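Local structure of lysozyme, putative (Bacillus anthracis, 2WAG) at residues N37-A41 with M68-A72. The protein is a family GH25 lysozyme that probably hydrolyses glycosidic bonds of bacterial cell-wall peptidoglycan, by a mechanism thought to retain anomeric configuration. Residues are numbered along the deposited sequence; the frame is centred on the assembly and turned at random. Where two conformers were deposited one is given.
Sequences NMKFA and MRVGA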
# COMPACT_ATOMS: atom_id res chain seq x y z
N ASN A 37 -4.31 22.96 3.34
CA ASN A 37 -5.63 22.95 2.75
C ASN A 37 -6.28 21.59 2.82
O ASN A 37 -7.06 21.24 1.97
CB ASN A 37 -5.62 23.46 1.29
CG ASN A 37 -6.98 23.92 0.83
OD1 ASN A 37 -7.78 24.37 1.63
ND2 ASN A 37 -7.28 23.73 -0.43
N MET A 38 -5.96 20.81 3.83
CA MET A 38 -6.75 19.59 4.08
C MET A 38 -8.05 20.02 4.73
O MET A 38 -8.04 20.64 5.81
CB MET A 38 -6.00 18.63 4.98
CG MET A 38 -4.67 18.16 4.39
SD MET A 38 -4.89 17.20 2.87
CE MET A 38 -3.16 16.88 2.52
N LYS A 39 -9.17 19.69 4.11
CA LYS A 39 -10.47 20.15 4.58
C LYS A 39 -11.19 19.17 5.47
O LYS A 39 -12.17 19.53 6.14
CB LYS A 39 -11.36 20.59 3.42
CG LYS A 39 -10.86 21.90 2.85
CD LYS A 39 -11.81 22.52 1.90
CE LYS A 39 -11.18 23.74 1.28
NZ LYS A 39 -11.08 24.84 2.28
N PHE A 40 -10.74 17.92 5.47
CA PHE A 40 -11.41 16.89 6.25
C PHE A 40 -10.43 15.82 6.66
O PHE A 40 -9.35 15.66 6.07
CB PHE A 40 -12.63 16.27 5.53
CG PHE A 40 -12.30 15.52 4.25
CD1 PHE A 40 -12.03 14.16 4.27
CD2 PHE A 40 -12.35 16.16 3.02
CE1 PHE A 40 -11.75 13.46 3.07
CE2 PHE A 40 -12.09 15.50 1.82
CZ PHE A 40 -11.78 14.13 1.85
N ALA A 41 -10.84 15.06 7.66
CA ALA A 41 -10.13 13.90 8.15
C ALA A 41 -11.11 12.81 8.55
O ALA A 41 -12.06 13.08 9.18
CB ALA A 41 -9.23 14.26 9.25
N MET A 68 -11.09 21.80 10.37
CA MET A 68 -11.37 20.69 9.45
C MET A 68 -12.66 19.99 9.82
O MET A 68 -13.02 19.93 11.00
CB MET A 68 -10.24 19.65 9.48
CG MET A 68 -8.86 20.21 9.01
SD MET A 68 -7.39 19.17 9.33
CE MET A 68 -7.87 17.82 8.25
N ARG A 69 -13.35 19.43 8.83
CA ARG A 69 -14.50 18.57 9.14
C ARG A 69 -13.93 17.20 9.49
O ARG A 69 -13.05 16.69 8.79
CB ARG A 69 -15.45 18.48 7.95
CG ARG A 69 -16.03 19.82 7.52
CD ARG A 69 -17.41 19.67 6.90
NE ARG A 69 -18.35 19.26 7.93
CZ ARG A 69 -19.55 18.73 7.71
NH1 ARG A 69 -20.29 18.35 8.75
NH2 ARG A 69 -19.99 18.61 6.47
N VAL A 70 -14.43 16.60 10.57
CA VAL A 70 -13.82 15.39 11.10
C VAL A 70 -14.84 14.27 11.27
O VAL A 70 -15.95 14.50 11.79
CB VAL A 70 -13.12 15.66 12.47
CG1 VAL A 70 -12.44 14.42 12.99
CG2 VAL A 70 -12.14 16.80 12.35
N GLY A 71 -14.48 13.06 10.84
CA GLY A 71 -15.30 11.89 11.06
C GLY A 71 -14.43 10.74 11.53
O GLY A 71 -13.19 10.85 11.58
N ALA A 72 -15.08 9.63 11.86
CA ALA A 72 -14.38 8.42 12.31
C ALA A 72 -14.77 7.24 11.46
O ALA A 72 -15.88 7.19 10.93
CB ALA A 72 -14.73 8.14 13.78
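With CG of M68 anti to the carbonyl carbon and beside the backbone N (chi1 -62°), and the chain extended until a bend at the sulfur, the methyl CE is delivered against the residues leading into the neighbouring strand, where it meets CB of A41 and CB of M38, each at 3.9 Å. M68 adopts two conformers, and its side-chain contacts hold for one of them. This contact belongs to the parallel pair of strands 40-47 and 69-75 in the barrel-like sheet of a TIM-barrel-clan hydrolase, and it illustrates the rule that a residue in a parallel pair bonds to the two residues flanking its partner. The connection between the strands runs over helix 56-64, as in a beta-alpha-beta crossover. R69 N gives its hydrogen to K39 O at 2.9 Å, tilted from the plane of that carbonyl. The parallel register puts F40 beside R69 on one face and A41 beside V70 on the other. On the first face the ring of F40, lifted between its backbone N and carbonyl carbon (chi1 64°), leaves the pair to meet F182 edge-to-face, while the guanidinium of R69 reaches Q98 O through NH1 and the carbonyls of F213 and Y216 through NH2, tying this strand to the C-terminal part of the chain. On the second face V70 packs on W60 and A63 of helix 56-64, and A41 touches W30 of helix 30-34, so the aliphatic groups there are covered by the outer helical layer. A41 then spans its partner V70: its N bonds to R69 O at 3.0 Å, and its O accepts G71 N at 2.9 Å in a nearly straight bond (169° at the hydrogen).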